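Local coordinates for protein putative alcohol dehydrogenase (Sinorhizobium meliloti, PDB 4J6F) that probably oxidises alcohols with a nicotinamide coenzyme, as a presumed member of the medium-chain dehydrogenase/reductase family, at residues M73-T76 with D77-R81. Residues are numbered along the deposited sequence; the frame is centred on the assembly and turned at random.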
HETATM    1  N   MSE A  73     -21.478 -16.721 -11.432  1.00 30.77           N
HETATM    2  CA  MSE A  73     -20.184 -16.681 -12.137  1.00 30.12           C
HETATM    3  C   MSE A  73     -19.300 -15.535 -11.685  1.00 29.89           C
HETATM    4  O   MSE A  73     -19.781 -14.442 -11.383  1.00 29.99           O
HETATM    5  CB  MSE A  73     -20.405 -16.562 -13.637  1.00 30.17           C
HETATM    6  CG  MSE A  73     -21.555 -17.431 -14.125  1.00 33.36           C
HETATM    7 SE   MSE A  73     -21.567 -17.400 -16.100  1.00 40.52          SE
HETATM    8  CE  MSE A  73     -20.022 -18.574 -16.469  1.00 38.91           C
ATOM      9  N   ASN A  74     -17.991 -15.790 -11.641  1.00 28.77           N
ATOM     10  CA  ASN A  74     -16.989 -14.802 -11.235  1.00 27.02           C
ATOM     11  C   ASN A  74     -15.749 -14.806 -12.128  1.00 26.84           C
ATOM     12  O   ASN A  74     -15.446 -15.800 -12.789  1.00 26.39           O
ATOM     13  CB  ASN A  74     -16.565 -15.063  -9.793  1.00 26.97           C
ATOM     14  CG  ASN A  74     -17.691 -14.843  -8.825  1.00 29.16           C
ATOM     15  OD1 ASN A  74     -18.101 -13.708  -8.561  1.00 30.06           O
ATOM     16  ND2 ASN A  74     -18.222 -15.931  -8.309  1.00 30.65           N
ATOM     17  N   ASN A  75     -15.013 -13.700 -12.126  1.00 26.66           N
ATOM     18  CA  ASN A  75     -13.790 -13.623 -12.909  1.00 27.66           C
ATOM     19  C   ASN A  75     -12.796 -14.763 -12.643  1.00 26.91           C
ATOM     20  O   ASN A  75     -12.136 -15.280 -13.564  1.00 26.99           O
ATOM     21  CB  ASN A  75     -13.140 -12.267 -12.687  1.00 29.38           C
ATOM     22  CG  ASN A  75     -13.815 -11.181 -13.487  1.00 31.56           C
ATOM     23  OD1 ASN A  75     -14.692 -11.449 -14.299  1.00 34.26           O
ATOM     24  ND2 ASN A  75     -13.402  -9.951 -13.274  1.00 31.14           N
ATOM     25  N   THR A  76     -12.710 -15.173 -11.385  1.00 24.92           N
ATOM     26  CA  THR A  76     -11.776 -16.210 -11.013  1.00 24.00           C
ATOM     27  C   THR A  76     -12.045 -17.520 -11.765  1.00 26.11           C
ATOM     28  O   THR A  76     -11.110 -18.262 -12.029  1.00 25.84           O
ATOM     29  CB  THR A  76     -11.743 -16.397  -9.492  1.00 23.29           C
ATOM     30  OG1 THR A  76     -10.600 -17.165  -9.140  1.00 23.32           O
ATOM     31  CG2 THR A  76     -13.003 -17.082  -8.985  1.00 23.62           C
ATOM     32  N   ASP A  77     -13.310 -17.779 -12.134  1.00 28.36           N
ATOM     33  CA  ASP A  77     -13.683 -18.908 -13.018  1.00 29.84           C
ATOM     34  C   ASP A  77     -12.800 -18.939 -14.250  1.00 28.44           C
ATOM     35  O   ASP A  77     -12.199 -19.965 -14.593  1.00 28.86           O
ATOM     36  CB  ASP A  77     -15.111 -18.740 -13.550  1.00 34.84           C
ATOM     37  CG  ASP A  77     -16.185 -18.827 -12.471  1.00 41.03           C
ATOM     38  OD1 ASP A  77     -15.862 -19.048 -11.276  1.00 41.88           O
ATOM     39  OD2 ASP A  77     -17.371 -18.664 -12.852  1.00 42.20           O
ATOM     40  N   VAL A  78     -12.762 -17.782 -14.911  1.00 26.95           N
ATOM     41  CA  VAL A  78     -12.120 -17.578 -16.192  1.00 25.90           C
ATOM     42  C   VAL A  78     -10.612 -17.609 -16.012  1.00 26.83           C
ATOM     43  O   VAL A  78      -9.921 -18.385 -16.667  1.00 28.15           O
ATOM     44  CB  VAL A  78     -12.565 -16.229 -16.812  1.00 24.45           C
ATOM     45  CG1 VAL A  78     -11.760 -15.888 -18.050  1.00 25.29           C
ATOM     46  CG2 VAL A  78     -14.033 -16.269 -17.172  1.00 23.48           C
ATOM     47  N   TRP A  79     -10.103 -16.784 -15.108  1.00 26.40           N
ATOM     48  CA  TRP A  79      -8.660 -16.727 -14.898  1.00 26.77           C
ATOM     49  C   TRP A  79      -8.037 -18.041 -14.445  1.00 26.22           C
ATOM     50  O   TRP A  79      -6.938 -18.374 -14.887  1.00 27.96           O
ATOM     51  CB  TRP A  79      -8.275 -15.573 -13.976  1.00 26.95           C
ATOM     52  CG  TRP A  79      -8.486 -14.229 -14.627  1.00 29.80           C
ATOM     53  CD1 TRP A  79      -8.293 -13.895 -15.966  1.00 31.80           C
ATOM     54  CD2 TRP A  79      -8.908 -13.037 -13.983  1.00 29.28           C
ATOM     55  NE1 TRP A  79      -8.590 -12.563 -16.173  1.00 31.14           N
ATOM     56  CE2 TRP A  79      -8.963 -12.014 -14.970  1.00 31.23           C
ATOM     57  CE3 TRP A  79      -9.246 -12.726 -12.669  1.00 31.46           C
ATOM     58  CZ2 TRP A  79      -9.344 -10.708 -14.669  1.00 34.60           C
ATOM     59  CZ3 TRP A  79      -9.630 -11.417 -12.366  1.00 36.96           C
ATOM     60  CH2 TRP A  79      -9.671 -10.424 -13.363  1.00 37.09           C
ATOM     61  N   VAL A  80      -8.728 -18.805 -13.604  1.00 23.90           N
ATOM     62  CA  VAL A  80      -8.211 -20.117 -13.224  1.00 23.77           C
ATOM     63  C   VAL A  80      -8.122 -21.012 -14.461  1.00 26.83           C
ATOM     64  O   VAL A  80      -7.128 -21.694 -14.660  1.00 28.11           O
ATOM     65  CB  VAL A  80      -9.046 -20.780 -12.114  1.00 22.15           C
ATOM     66  CG1 VAL A  80      -8.731 -22.259 -11.989  1.00 22.03           C
ATOM     67  CG2 VAL A  80      -8.804 -20.086 -10.787  1.00 21.51           C
ATOM     68  N   ARG A  81      -9.148 -20.986 -15.306  1.00 27.89           N
ATOM     69  CA  ARG A  81      -9.172 -21.829 -16.492  1.00 29.05           C
ATOM     70  C   ARG A  81      -8.053 -21.438 -17.433  1.00 32.44           C
ATOM     71  O   ARG A  81      -7.336 -22.299 -17.925  1.00 36.33           O
ATOM     72  CB  ARG A  81     -10.516 -21.718 -17.191  1.00 28.31           C
ATOM     73  CG  ARG A  81     -10.729 -22.671 -18.357  1.00 27.79           C
ATOM     74  CD  ARG A  81     -11.893 -22.184 -19.201  1.00 27.19           C
ATOM     75  NE  ARG A  81     -11.431 -21.101 -20.061  1.00 28.30           N
ATOM     76  CZ  ARG A  81     -12.115 -19.995 -20.341  1.00 28.70           C
ATOM     77  NH1 ARG A  81     -13.322 -19.797 -19.839  1.00 27.38           N
ATOM     78  NH2 ARG A  81     -11.579 -19.077 -21.136  1.00 31.40           N
TER
HETATM   79  O   HOH W   1     -18.097 -18.642  -9.592  1.00 25.77           O
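D77 reaches back to the backbone of N74 and ties the first turn of helix 75-82 to the residues leading into it. The N-H of N74 points almost straight at D77 OD2, with N74 N 3.2 Å from that oxygen and an angle of 166° at the hydrogen, but it meets the carboxylate from above its plane. In return D77 N donates to N74 O over 3.0 Å. With CG of D77 anti to its own carbonyl carbon (chi1 -66°), CG lies beside the D77 nitrogen and the carboxylate is turned back toward N74. Its other oxygen, D77 OD1, takes a bond from a water that in turn accepts from N74 ND2, while D77 OD2 is also hydrogen-bonded to Y162. An asparagine here would probably give up the charge and put an NH2 where one carboxylate oxygen now accepts, leaving the N74 N-H, or the water, with a poorer partner. The case illustrates how an acidic side chain early in a helix can bind a backbone N-H three residues earlier, as in half of a capping box; the side-chain nitrogen N74 ND2, besides its water, is hydrogen-bonded to D113. In the GroES-like domain this helix directly follows strand 63-72, and M73, N75, D77 and V78 touch helix 361-370.

Within the helix, W79 N donates to N75 O over 3.0 Å. The side chains of the same two residues run side by side: N75 CB makes a CH-pi contact over one face of the W79 six-membered ring, 4.0 Å from its centroid, the amide plane tilted 60° to the ring, while N75 OD1 is hydrogen-bonded to K371. V80 N binds T76 O at 2.9 Å. T76 OG1, anti to the T76 nitrogen, passes within 3.8 Å of V80 CG2 and hydrogen-bonds with Y153 and Y85.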